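Local coordinates for protein phenylalanyl-tRNA synthetase beta chain (Pyrococcus horikoshii, PDB 2CXI) that forms, with the alpha subunit, the synthetase that attaches phenylalanine to its cognate tRNA at the expense of ATP, at residues L298-Y312 against R336-Y348. Numbering follows the deposited sequence.
Sequences LNDGEIKELLEKMMY and RDILEDVLIAYGY
L306 and A345 meet where helices 300-309 and 336-346 cross at 88°, the axes of these short segments 8.6 Å apart. The methyl of A345 rests 3.4 Å from L306 O, and the two methyls of L306 fork over neighbouring positions, CD1 against V342 CG1 and CD2 3.7 Å from A345 O. V342 splits its branches: CG1, anti to the backbone N, turns to L306 and L298, while CG2 packs 3.5 Å from L307 CD2. Selenomethionine M310 sets its CG against A345 CB and, bent at both chi2 and chi3 (-59° and -69°), brings its CE to I344 CG2 and its SE 3.5 Å from Y348 CE1, an oblique Met-aromatic contact; A345 CA sits over one face of that ring. Both helices belong to the B5 domain, which sequence classification groups with helix-turn-helix domains; here strands 313-317 and 320-325 come between them in the chain. A Schellman motif with M311 at C-prime ends the first helix and directs the chain into Y312, whose OH donates to D341 OD2 at 2.6 Å, on the anti side and somewhat out of the carboxylate plane. The same oxygen is salt-bridged to R329, and D341 is predicted to share in a magnesium site with the alpha subunit. With a phenylalanine in place of Y312, D341 OD2 would lose this donor, and its carboxylate, still paired with R329, would probably be freer to turn. One water bridges the two helices, accepting from K309 NZ and donating to A345 O.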
ATOM      1  N   LEU A 298       1.460 -59.810  15.281  1.00 34.50           N
ATOM      2  CA  LEU A 298       2.537 -58.898  14.985  1.00 32.19           C
ATOM      3  C   LEU A 298       2.824 -58.181  16.286  1.00 31.30           C
ATOM      4  O   LEU A 298       1.887 -57.772  16.970  1.00 29.43           O
ATOM      5  CB  LEU A 298       2.096 -57.888  13.926  1.00 32.11           C
ATOM      6  CG  LEU A 298       1.660 -58.411  12.560  1.00 32.80           C
ATOM      7  CD1 LEU A 298       0.821 -57.342  11.877  1.00 33.79           C
ATOM      8  CD2 LEU A 298       2.849 -58.840  11.704  1.00 32.28           C
ATOM      9  N   ASN A 299       4.101 -58.028  16.640  1.00 30.57           N
ATOM     10  CA  ASN A 299       4.410 -57.303  17.870  1.00 30.85           C
ATOM     11  C   ASN A 299       4.298 -55.809  17.611  1.00 30.77           C
ATOM     12  O   ASN A 299       4.051 -55.406  16.468  1.00 30.57           O
ATOM     13  CB  ASN A 299       5.780 -57.700  18.461  1.00 31.39           C
ATOM     14  CG  ASN A 299       6.932 -57.467  17.511  1.00 32.49           C
ATOM     15  OD1 ASN A 299       7.088 -56.381  16.949  1.00 32.81           O
ATOM     16  ND2 ASN A 299       7.785 -58.487  17.353  1.00 34.23           N
ATOM     17  N   ASP A 300       4.479 -54.984  18.644  1.00 30.06           N
ATOM     18  CA  ASP A 300       4.329 -53.538  18.474  1.00 30.05           C
ATOM     19  C   ASP A 300       5.261 -52.924  17.434  1.00 29.68           C
ATOM     20  O   ASP A 300       4.826 -52.029  16.686  1.00 29.89           O
ATOM     21  CB  ASP A 300       4.462 -52.811  19.800  1.00 29.91           C
ATOM     22  CG  ASP A 300       3.351 -53.165  20.759  1.00 31.98           C
ATOM     23  OD1 ASP A 300       2.379 -53.855  20.359  1.00 35.37           O
ATOM     24  OD2 ASP A 300       3.351 -52.777  21.934  1.00 35.26           O
ATOM     25  N   GLY A 301       6.519 -53.393  17.405  1.00 28.05           N
ATOM     26  CA  GLY A 301       7.516 -52.956  16.434  1.00 27.72           C
ATOM     27  C   GLY A 301       7.135 -53.303  14.989  1.00 27.59           C
ATOM     28  O   GLY A 301       7.340 -52.499  14.072  1.00 26.92           O
ATOM     29  N   GLU A 302       6.602 -54.504  14.784  1.00 26.29           N
ATOM     30  CA  GLU A 302       6.158 -54.908  13.445  1.00 26.56           C
ATOM     31  C   GLU A 302       4.983 -54.061  12.937  1.00 25.07           C
ATOM     32  O   GLU A 302       4.955 -53.638  11.761  1.00 24.75           O
ATOM     33  CB  GLU A 302       5.817 -56.389  13.418  1.00 26.41           C
ATOM     34  CG  GLU A 302       7.072 -57.245  13.483  1.00 29.06           C
ATOM     35  CD  GLU A 302       6.774 -58.690  13.799  1.00 30.98           C
ATOM     36  OE1 GLU A 302       5.823 -58.972  14.564  1.00 29.10           O
ATOM     37  OE2 GLU A 302       7.500 -59.545  13.254  1.00 35.39           O
ATOM     38  N   ILE A 303       4.035 -53.804  13.828  1.00 23.56           N
ATOM     39  CA  ILE A 303       2.891 -52.958  13.490  1.00 23.61           C
ATOM     40  C   ILE A 303       3.388 -51.550  13.200  1.00 23.50           C
ATOM     41  O   ILE A 303       2.968 -50.927  12.210  1.00 21.11           O
ATOM     42  CB  ILE A 303       1.820 -52.939  14.604  1.00 23.12           C
ATOM     43  CG1 ILE A 303       1.257 -54.360  14.808  1.00 22.67           C
ATOM     44  CG2 ILE A 303       0.681 -51.955  14.209  1.00 24.66           C
ATOM     45  CD1 ILE A 303       0.394 -54.511  16.023  1.00 20.71           C
ATOM     46  N   LYS A 304       4.294 -51.037  14.043  1.00 23.36           N
ATOM     47  CA  LYS A 304       4.862 -49.716  13.756  1.00 23.67           C
ATOM     48  C   LYS A 304       5.449 -49.627  12.326  1.00 23.73           C
ATOM     49  O   LYS A 304       5.209 -48.664  11.605  1.00 22.85           O
ATOM     50  CB  LYS A 304       5.899 -49.306  14.811  1.00 23.98           C
ATOM     51  CG  LYS A 304       6.626 -47.999  14.480  1.00 23.94           C
ATOM     52  CD  LYS A 304       7.222 -47.364  15.725  1.00 26.45           C
ATOM     53  CE  LYS A 304       8.321 -46.394  15.316  1.00 28.10           C
ATOM     54  NZ  LYS A 304       8.564 -45.444  16.376  1.00 31.02           N
ATOM     55  N   GLU A 305       6.226 -50.636  11.944  1.00 23.79           N
ATOM     56  CA  GLU A 305       6.891 -50.683  10.652  1.00 24.52           C
ATOM     57  C   GLU A 305       5.885 -50.733   9.504  1.00 23.46           C
ATOM     58  O   GLU A 305       6.116 -50.144   8.464  1.00 23.00           O
ATOM     59  CB  GLU A 305       7.763 -51.921  10.540  1.00 25.60           C
ATOM     60  CG  GLU A 305       8.994 -51.941  11.444  1.00 32.56           C
ATOM     61  CD  GLU A 305       9.850 -53.151  11.149  1.00 41.57           C
ATOM     62  OE1 GLU A 305      10.011 -54.038  12.039  1.00 45.27           O
ATOM     63  OE2 GLU A 305      10.334 -53.229   9.994  1.00 45.90           O
ATOM     64  N   LEU A 306       4.802 -51.472   9.680  1.00 22.10           N
ATOM     65  CA  LEU A 306       3.761 -51.534   8.641  1.00 21.33           C
ATOM     66  C   LEU A 306       3.063 -50.174   8.473  1.00 21.00           C
ATOM     67  O   LEU A 306       2.865 -49.714   7.347  1.00 20.11           O
ATOM     68  CB  LEU A 306       2.742 -52.621   8.962  1.00 20.96           C
ATOM     69  CG  LEU A 306       3.227 -54.080   8.839  1.00 21.95           C
ATOM     70  CD1 LEU A 306       2.097 -54.994   9.235  1.00 22.03           C
ATOM     71  CD2 LEU A 306       3.752 -54.465   7.430  1.00 23.52           C
ATOM     72  N   LEU A 307       2.707 -49.531   9.589  1.00 19.63           N
ATOM     73  CA  LEU A 307       2.067 -48.210   9.523  1.00 19.82           C
ATOM     74  C   LEU A 307       2.991 -47.114   8.968  1.00 19.75           C
ATOM     75  O   LEU A 307       2.529 -46.196   8.299  1.00 19.35           O
ATOM     76  CB  LEU A 307       1.560 -47.809  10.905  1.00 19.57           C
ATOM     77  CG  LEU A 307       0.368 -48.625  11.428  1.00 21.19           C
ATOM     78  CD1 LEU A 307       0.163 -48.240  12.888  1.00 21.87           C
ATOM     79  CD2 LEU A 307      -0.899 -48.363  10.628  1.00 20.83           C
ATOM     80  N   GLU A 308       4.299 -47.218   9.228  1.00 19.49           N
ATOM     81  CA  GLU A 308       5.252 -46.308   8.575  1.00 21.18           C
ATOM     82  C   GLU A 308       5.304 -46.438   7.039  1.00 21.14           C
ATOM     83  O   GLU A 308       5.493 -45.441   6.372  1.00 21.49           O
ATOM     84  CB  GLU A 308       6.647 -46.395   9.212  1.00 20.72           C
ATOM     85  CG  GLU A 308       6.659 -45.888  10.647  1.00 21.01           C
ATOM     86  CD  GLU A 308       8.019 -46.010  11.320  1.00 24.91           C
ATOM     87  OE1 GLU A 308       8.771 -46.934  10.972  1.00 29.62           O
ATOM     88  OE2 GLU A 308       8.312 -45.188  12.216  1.00 27.30           O
ATOM     89  N   LYS A 309       5.129 -47.653   6.494  1.00 21.18           N
ATOM     90  CA  LYS A 309       4.970 -47.851   5.048  1.00 21.50           C
ATOM     91  C   LYS A 309       3.681 -47.252   4.494  1.00 20.47           C
ATOM     92  O   LYS A 309       3.568 -47.092   3.307  1.00 21.36           O
ATOM     93  CB  LYS A 309       4.980 -49.353   4.685  1.00 21.81           C
ATOM     94  CG  LYS A 309       6.322 -50.040   4.838  1.00 23.86           C
ATOM     95  CD  LYS A 309       6.188 -51.554   4.639  1.00 24.58           C
ATOM     96  CE  LYS A 309       7.525 -52.244   4.970  1.00 31.99           C
ATOM     97  NZ  LYS A 309       7.518 -53.676   4.511  1.00 34.29           N
HETATM   98  N   MSE A 310       2.713 -46.965   5.365  1.00 20.34           N
HETATM   99  CA  MSE A 310       1.400 -46.403   4.988  1.00 20.44           C
HETATM  100  C   MSE A 310       1.360 -44.898   5.259  1.00 19.64           C
HETATM  101  O   MSE A 310       0.308 -44.259   5.199  1.00 18.68           O
HETATM  102  CB  MSE A 310       0.278 -47.137   5.713  1.00 19.92           C
HETATM  103  CG  MSE A 310       0.273 -48.630   5.412  1.00 23.68           C
HETATM  104 SE   MSE A 310       0.049 -48.908   3.415  1.00 32.85          SE
HETATM  105  CE  MSE A 310      -1.836 -48.285   3.168  1.00 24.98           C
HETATM  106  N   MSE A 311       2.540 -44.353   5.523  1.00 20.24           N
HETATM  107  CA  MSE A 311       2.779 -42.909   5.643  1.00 22.51           C
HETATM  108  C   MSE A 311       2.354 -42.337   6.988  1.00 21.05           C
HETATM  109  O   MSE A 311       2.112 -41.122   7.101  1.00 19.72           O
HETATM  110  CB  MSE A 311       2.155 -42.113   4.484  1.00 20.96           C
HETATM  111  CG  MSE A 311       2.645 -42.585   3.106  1.00 24.05           C
HETATM  112 SE   MSE A 311       1.997 -41.478   1.658  1.00 34.68          SE
HETATM  113  CE  MSE A 311       0.253 -41.753   1.859  1.00 21.30           C
ATOM    114  N   TYR A 312       2.325 -43.186   8.022  1.00 20.28           N
ATOM    115  CA  TYR A 312       2.018 -42.686   9.365  1.00 19.39           C
ATOM    116  C   TYR A 312       3.280 -42.394  10.157  1.00 20.51           C
ATOM    117  O   TYR A 312       4.268 -43.111  10.053  1.00 20.37           O
ATOM    118  CB  TYR A 312       1.194 -43.669  10.225  1.00 19.04           C
ATOM    119  CG  TYR A 312      -0.211 -43.966   9.779  1.00 18.50           C
ATOM    120  CD1 TYR A 312      -1.317 -43.309  10.363  1.00 15.96           C
ATOM    121  CD2 TYR A 312      -0.446 -44.970   8.838  1.00 17.22           C
ATOM    122  CE1 TYR A 312      -2.623 -43.618   9.967  1.00 20.26           C
ATOM    123  CE2 TYR A 312      -1.752 -45.281   8.445  1.00 15.19           C
ATOM    124  CZ  TYR A 312      -2.816 -44.632   9.015  1.00 17.19           C
ATOM    125  OH  TYR A 312      -4.093 -44.969   8.618  1.00 18.59           O
ATOM    126  N   ARG A 336     -11.090 -49.230  12.881  1.00 22.36           N
ATOM    127  CA  ARG A 336     -11.045 -50.228  11.782  1.00 22.40           C
ATOM    128  C   ARG A 336     -10.327 -49.669  10.506  1.00 21.75           C
ATOM    129  O   ARG A 336      -9.896 -50.437   9.655  1.00 21.18           O
ATOM    130  CB  ARG A 336     -12.434 -50.739  11.418  1.00 22.41           C
ATOM    131  CG  ARG A 336     -13.303 -49.674  10.706  1.00 25.26           C
ATOM    132  CD  ARG A 336     -14.573 -50.192  10.088  1.00 26.69           C
ATOM    133  NE  ARG A 336     -15.527 -49.109   9.781  1.00 28.74           N
ATOM    134  CZ  ARG A 336     -16.820 -49.314   9.565  1.00 33.16           C
ATOM    135  NH1 ARG A 336     -17.347 -50.541   9.670  1.00 31.23           N
ATOM    136  NH2 ARG A 336     -17.600 -48.288   9.260  1.00 36.22           N
ATOM    137  N   ASP A 337     -10.250 -48.343  10.370  1.00 20.89           N
ATOM    138  CA  ASP A 337      -9.507 -47.725   9.244  1.00 20.68           C
ATOM    139  C   ASP A 337      -7.980 -47.896   9.410  1.00 20.10           C
ATOM    140  O   ASP A 337      -7.287 -48.099   8.422  1.00 18.98           O
ATOM    141  CB  ASP A 337      -9.855 -46.234   9.045  1.00 21.12           C
ATOM    142  CG  ASP A 337     -11.327 -45.989   8.837  1.00 21.55           C
ATOM    143  OD1 ASP A 337     -11.974 -46.772   8.114  1.00 21.31           O
ATOM    144  OD2 ASP A 337     -11.933 -45.030   9.363  1.00 22.83           O
ATOM    145  N   ILE A 338      -7.475 -47.776  10.654  1.00 18.96           N
ATOM    146  CA  ILE A 338      -6.076 -48.077  10.934  1.00 18.78           C
ATOM    147  C   ILE A 338      -5.809 -49.553  10.653  1.00 19.18           C
ATOM    148  O   ILE A 338      -4.790 -49.912  10.052  1.00 16.89           O
ATOM    149  CB  ILE A 338      -5.692 -47.736  12.389  1.00 18.50           C
ATOM    150  CG1 ILE A 338      -6.190 -46.313  12.778  1.00 18.98           C
ATOM    151  CG2 ILE A 338      -4.181 -47.862  12.569  1.00 17.83           C
ATOM    152  CD1 ILE A 338      -5.714 -45.151  11.763  1.00 20.41           C
ATOM    153  N   LEU A 339      -6.743 -50.398  11.110  1.00 19.62           N
ATOM    154  CA  LEU A 339      -6.617 -51.848  10.895  1.00 20.51           C
ATOM    155  C   LEU A 339      -6.521 -52.193   9.413  1.00 19.57           C
ATOM    156  O   LEU A 339      -5.710 -53.041   9.002  1.00 19.91           O
ATOM    157  CB  LEU A 339      -7.817 -52.590  11.545  1.00 20.30           C
ATOM    158  CG  LEU A 339      -7.971 -54.101  11.218  1.00 22.07           C
ATOM    159  CD1 LEU A 339      -6.738 -54.906  11.621  1.00 26.85           C
ATOM    160  CD2 LEU A 339      -9.272 -54.634  11.918  1.00 22.59           C
ATOM    161  N   GLU A 340      -7.349 -51.541   8.605  1.00 20.25           N
ATOM    162  CA  GLU A 340      -7.306 -51.764   7.146  1.00 19.94           C
ATOM    163  C   GLU A 340      -5.936 -51.449   6.563  1.00 19.60           C
ATOM    164  O   GLU A 340      -5.410 -52.191   5.744  1.00 19.30           O
ATOM    165  CB  GLU A 340      -8.382 -50.919   6.436  1.00 20.93           C
ATOM    166  CG  GLU A 340      -8.748 -51.392   5.035  1.00 22.72           C
ATOM    167  CD  GLU A 340      -9.433 -52.763   5.052  1.00 28.12           C
ATOM    168  OE1 GLU A 340     -10.016 -53.153   6.092  1.00 29.26           O
ATOM    169  OE2 GLU A 340      -9.414 -53.461   4.024  1.00 29.23           O
ATOM    170  N   ASP A 341      -5.333 -50.347   6.997  1.00 19.68           N
ATOM    171  CA  ASP A 341      -4.018 -49.962   6.430  1.00 19.87           C
ATOM    172  C   ASP A 341      -2.925 -50.949   6.839  1.00 19.63           C
ATOM    173  O   ASP A 341      -2.010 -51.222   6.072  1.00 20.65           O
ATOM    174  CB  ASP A 341      -3.623 -48.535   6.856  1.00 18.91           C
ATOM    175  CG  ASP A 341      -4.365 -47.455   6.078  1.00 20.61           C
ATOM    176  OD1 ASP A 341      -4.986 -47.779   5.044  1.00 19.98           O
ATOM    177  OD2 ASP A 341      -4.342 -46.251   6.424  1.00 20.50           O
ATOM    178  N   VAL A 342      -3.000 -51.454   8.067  1.00 20.25           N
ATOM    179  CA  VAL A 342      -2.082 -52.547   8.519  1.00 20.50           C
ATOM    180  C   VAL A 342      -2.205 -53.791   7.619  1.00 22.29           C
ATOM    181  O   VAL A 342      -1.176 -54.392   7.211  1.00 21.67           O
ATOM    182  CB  VAL A 342      -2.310 -52.905  10.019  1.00 20.45           C
ATOM    183  CG1 VAL A 342      -1.456 -54.133  10.448  1.00 21.93           C
ATOM    184  CG2 VAL A 342      -1.942 -51.714  10.910  1.00 19.93           C
ATOM    185  N   LEU A 343      -3.454 -54.169   7.308  1.00 22.65           N
ATOM    186  CA  LEU A 343      -3.714 -55.344   6.475  1.00 24.34           C
ATOM    187  C   LEU A 343      -3.182 -55.112   5.079  1.00 24.27           C
ATOM    188  O   LEU A 343      -2.552 -55.980   4.513  1.00 24.08           O
ATOM    189  CB  LEU A 343      -5.217 -55.698   6.430  1.00 24.66           C
ATOM    190  CG  LEU A 343      -5.863 -56.155   7.733  1.00 25.35           C
ATOM    191  CD1 LEU A 343      -7.389 -56.334   7.590  1.00 25.41           C
ATOM    192  CD2 LEU A 343      -5.221 -57.444   8.290  1.00 28.42           C
ATOM    193  N   ILE A 344      -3.391 -53.908   4.547  1.00 25.62           N
ATOM    194  CA  ILE A 344      -2.858 -53.552   3.243  1.00 25.47           C
ATOM    195  C   ILE A 344      -1.336 -53.645   3.197  1.00 26.50           C
ATOM    196  O   ILE A 344      -0.777 -54.273   2.290  1.00 26.25           O
ATOM    197  CB  ILE A 344      -3.313 -52.117   2.831  1.00 25.71           C
ATOM    198  CG1 ILE A 344      -4.838 -52.052   2.625  1.00 24.30           C
ATOM    199  CG2 ILE A 344      -2.539 -51.679   1.589  1.00 25.12           C
ATOM    200  CD1 ILE A 344      -5.348 -50.606   2.394  1.00 25.07           C
ATOM    201  N   ALA A 345      -0.674 -53.006   4.168  1.00 27.22           N
ATOM    202  CA  ALA A 345       0.806 -52.954   4.258  1.00 28.50           C
ATOM    203  C   ALA A 345       1.431 -54.323   4.454  1.00 29.56           C
ATOM    204  O   ALA A 345       2.546 -54.578   3.967  1.00 29.73           O
ATOM    205  CB  ALA A 345       1.254 -52.032   5.377  1.00 27.68           C
ATOM    206  N   TYR A 346       0.736 -55.166   5.208  1.00 31.00           N
ATOM    207  CA  TYR A 346       1.097 -56.582   5.352  1.00 33.20           C
ATOM    208  C   TYR A 346       1.337 -57.254   3.967  1.00 34.35           C
ATOM    209  O   TYR A 346       2.109 -58.193   3.871  1.00 34.04           O
ATOM    210  CB  TYR A 346       0.015 -57.316   6.162  1.00 33.35           C
ATOM    211  CG  TYR A 346       0.439 -58.680   6.691  1.00 33.40           C
ATOM    212  CD1 TYR A 346      -0.121 -59.865   6.177  1.00 35.47           C
ATOM    213  CD2 TYR A 346       1.415 -58.793   7.664  1.00 30.25           C
ATOM    214  CE1 TYR A 346       0.287 -61.123   6.649  1.00 35.07           C
ATOM    215  CE2 TYR A 346       1.821 -60.030   8.139  1.00 33.51           C
ATOM    216  CZ  TYR A 346       1.269 -61.188   7.633  1.00 34.80           C
ATOM    217  OH  TYR A 346       1.702 -62.409   8.131  1.00 36.15           O
ATOM    218  N   GLY A 347       0.692 -56.737   2.907  1.00 35.61           N
ATOM    219  CA  GLY A 347       0.862 -57.225   1.521  1.00 35.91           C
ATOM    220  C   GLY A 347       2.147 -56.749   0.833  1.00 37.47           C
ATOM    221  O   GLY A 347       2.640 -57.398  -0.090  1.00 38.28           O
ATOM    222  N   TYR A 348       2.714 -55.638   1.295  1.00 37.95           N
ATOM    223  CA  TYR A 348       3.918 -55.062   0.693  1.00 38.55           C
ATOM    224  C   TYR A 348       5.155 -55.964   0.827  1.00 39.83           C
ATOM    225  O   TYR A 348       6.175 -55.732   0.144  1.00 41.41           O
ATOM    226  CB  TYR A 348       4.238 -53.694   1.303  1.00 37.73           C
ATOM    227  CG  TYR A 348       3.220 -52.599   1.031  1.00 36.03           C
ATOM    228  CD1 TYR A 348       3.386 -51.349   1.610  1.00 34.48           C
ATOM    229  CD2 TYR A 348       2.090 -52.816   0.207  1.00 33.68           C
ATOM    230  CE1 TYR A 348       2.474 -50.319   1.374  1.00 34.44           C
ATOM    231  CE2 TYR A 348       1.168 -51.798  -0.040  1.00 29.82           C
ATOM    232  CZ  TYR A 348       1.372 -50.548   0.552  1.00 34.39           C
ATOM    233  OH  TYR A 348       0.496 -49.501   0.348  1.00 34.24           O
ATOM    234  OXT TYR A 348       5.141 -57.049   0.209  1.00 25.63           O
TER
HETATM  235  O   HOH W   1       5.068 -55.428   4.334  1.00 34.96           O